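Local coordinates for CoA binding domain protein (Escherichia coli, PDB 3QA9) that belongs to the CoA binding domain family, which is built on a Rossmann-like fold, at residues 13-18 against 123-128. Residues are numbered along the deposited sequence; the frame is centred on the assembly and turned at random.
Sequences REILTR and IIVANR
Ile123, first residue of strand 123-126, turns its side chain to helix 9-18, where its CG2 lies 4.0 Å from CD1 of Ile15. The two isoleucine side chains run antiparallel and pass side by side, so the touch is a grazing one and, on the strand residue, CG2 alone makes it. Ile123 is exposed, yet a beta-branched chain suits a strand backbone and still gives the helix an apolar surface at this margin. Ile124, next in the strand, points the other way, as alternation in a strand requires. The strand is an edge strand of the parallel sheet, order 2-1-3-4-5, of this Rossmann-like domain, hydrogen-bonded through Ile123 and Val125 to strand 101-104, and helix 9-18 lies against the face to which Ile123 and Val125 turn. Val125 meets the helix more directly: its CG2 and CD1 of Ile15 approach tip to tip at 3.7 Å. Isoleucine suits the buried position 15 because its longer branch, ending in CD1, can reach both strand residues from the helix. Its CG1 stands anti to the carbonyl carbon (chi1 -69°) and CD1 continues the chain outward (chi2 169°); the extended branch helps bridge the 9.2 Å between Ile15 CA and Ile123 CA. A compact valine suits the strand here, since it is buried between Ile12 of the same helix, Trp103 and the incoming methyl. Past the strand, Arg128 is a buried charge: its NE forms a salt bridge with Asp5 OD2, which also accepts a hydrogen bond from Ala126 N, while its side chain packs on Asp9 and Ile12 of helix 9-18.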
loop_
_atom_site.group_PDB
_atom_site.type_symbol
_atom_site.label_atom_id
_atom_site.label_comp_id
_atom_site.label_asym_id
_atom_site.label_seq_id
_atom_site.Cartn_x
_atom_site.Cartn_y
_atom_site.Cartn_z
ATOM N N ARG A 13 -9.342 10.364 -1.232
ATOM C CA ARG A 13 -10.638 9.706 -1.306
ATOM C C ARG A 13 -10.765 8.987 -2.647
ATOM O O ARG A 13 -11.237 7.857 -2.719
ATOM C CB ARG A 13 -11.781 10.726 -1.156
ATOM C CG ARG A 13 -13.140 10.062 -0.950
ATOM C CD ARG A 13 -14.306 11.068 -0.990
ATOM N NE ARG A 13 -14.346 11.756 -2.274
ATOM C CZ ARG A 13 -14.729 11.220 -3.429
ATOM N NH1 ARG A 13 -15.134 9.966 -3.500
ATOM N NH2 ARG A 13 -14.664 11.945 -4.530
ATOM N N GLU A 14 -10.344 9.653 -3.713
ATOM C CA GLU A 14 -10.416 9.063 -5.045
ATOM C C GLU A 14 -9.564 7.814 -5.171
ATOM O O GLU A 14 -9.970 6.824 -5.769
ATOM C CB GLU A 14 -9.995 10.093 -6.100
ATOM C CG GLU A 14 -11.018 11.198 -6.272
ATOM C CD GLU A 14 -10.633 12.241 -7.309
ATOM O OE1 GLU A 14 -9.964 11.888 -8.290
ATOM O OE2 GLU A 14 -11.024 13.410 -7.144
ATOM N N ILE A 15 -8.372 7.864 -4.602
ATOM C CA ILE A 15 -7.477 6.718 -4.654
ATOM C C ILE A 15 -8.096 5.503 -3.971
ATOM O O ILE A 15 -8.072 4.393 -4.505
ATOM C CB ILE A 15 -6.139 7.053 -3.975
ATOM C CG1 ILE A 15 -5.375 8.075 -4.825
ATOM C CG2 ILE A 15 -5.326 5.792 -3.776
ATOM C CD1 ILE A 15 -4.171 8.664 -4.116
ATOM N N LEU A 16 -8.658 5.721 -2.788
ATOM C CA LEU A 16 -9.269 4.638 -2.023
ATOM C C LEU A 16 -10.549 4.108 -2.646
ATOM O O LEU A 16 -10.885 2.935 -2.488
ATOM C CB LEU A 16 -9.567 5.106 -0.604
ATOM C CG LEU A 16 -8.356 5.441 0.266
ATOM C CD1 LEU A 16 -8.839 6.025 1.582
ATOM C CD2 LEU A 16 -7.516 4.191 0.495
ATOM N N THR A 17 -11.272 4.974 -3.344
ATOM C CA THR A 17 -12.508 4.547 -3.967
ATOM C C THR A 17 -12.326 3.897 -5.323
ATOM O O THR A 17 -13.023 2.956 -5.662
ATOM C CB THR A 17 -13.488 5.719 -4.106
ATOM O OG1 THR A 17 -12.876 6.768 -4.854
ATOM C CG2 THR A 17 -13.864 6.236 -2.779
ATOM N N ARG A 18 -11.376 4.389 -6.100
ATOM C CA ARG A 18 -11.167 3.860 -7.441
ATOM C C ARG A 18 -10.281 2.630 -7.614
ATOM O O ARG A 18 -10.489 1.832 -8.533
ATOM C CB ARG A 18 -10.657 4.985 -8.351
ATOM C CG ARG A 18 -11.588 6.183 -8.380
ATOM C CD ARG A 18 -11.071 7.285 -9.284
ATOM N NE ARG A 18 -11.955 8.449 -9.267
ATOM C CZ ARG A 18 -11.749 9.558 -9.970
ATOM N NH1 ARG A 18 -10.682 9.659 -10.753
ATOM N NH2 ARG A 18 -12.608 10.568 -9.890
ATOM N N ILE A 123 1.308 8.239 -8.725
ATOM C CA ILE A 123 0.908 9.156 -7.676
ATOM C C ILE A 123 1.590 8.631 -6.426
ATOM O O ILE A 123 1.783 7.434 -6.259
ATOM C CB ILE A 123 -0.617 9.177 -7.500
ATOM C CG1 ILE A 123 -1.261 9.810 -8.742
ATOM C CG2 ILE A 123 -0.994 9.967 -6.253
ATOM C CD1 ILE A 123 -2.779 9.809 -8.695
ATOM N N ILE A 124 1.952 9.563 -5.561
ATOM C CA ILE A 124 2.669 9.311 -4.321
ATOM C C ILE A 124 1.790 9.720 -3.134
ATOM O O ILE A 124 1.253 10.812 -3.133
ATOM C CB ILE A 124 3.986 10.197 -4.319
ATOM C CG1 ILE A 124 5.073 9.613 -5.224
ATOM C CG2 ILE A 124 4.511 10.376 -2.969
ATOM C CD1 ILE A 124 4.935 8.199 -5.548
ATOM N N VAL A 125 1.619 8.845 -2.148
ATOM C CA VAL A 125 0.873 9.191 -0.933
ATOM C C VAL A 125 1.937 8.977 0.137
ATOM O O VAL A 125 2.617 7.956 0.122
ATOM C CB VAL A 125 -0.333 8.252 -0.672
ATOM C CG1 VAL A 125 -1.037 8.669 0.620
ATOM C CG2 VAL A 125 -1.312 8.328 -1.835
ATOM N N ALA A 126 2.117 9.929 1.044
ATOM C CA ALA A 126 3.164 9.762 2.043
ATOM C C ALA A 126 2.784 10.186 3.450
ATOM O O ALA A 126 2.104 11.195 3.667
ATOM C CB ALA A 126 4.424 10.503 1.595
ATOM N N ASN A 127 3.258 9.387 4.396
ATOM C CA ASN A 127 3.007 9.579 5.810
ATOM C C ASN A 127 1.508 9.579 6.125
ATOM O O ASN A 127 1.000 10.435 6.843
ATOM C CB ASN A 127 3.665 10.859 6.322
ATOM C CG ASN A 127 4.034 10.760 7.792
ATOM O OD1 ASN A 127 3.837 11.691 8.553
ATOM N ND2 ASN A 127 4.581 9.620 8.189
ATOM N N ARG A 128 0.816 8.605 5.548
ATOM C CA ARG A 128 -0.605 8.379 5.761
ATOM C C ARG A 128 -0.783 6.884 5.934
ATOM O O ARG A 128 0.089 6.115 5.577
ATOM C CB ARG A 128 -1.434 8.828 4.558
ATOM C CG ARG A 128 -1.292 10.278 4.211
ATOM C CD ARG A 128 -2.373 10.692 3.267
ATOM N NE ARG A 128 -2.071 11.935 2.558
ATOM C CZ ARG A 128 -2.774 13.049 2.678
ATOM N NH1 ARG A 128 -3.815 13.078 3.490
ATOM N NH2 ARG A 128 -2.450 14.120 1.972
#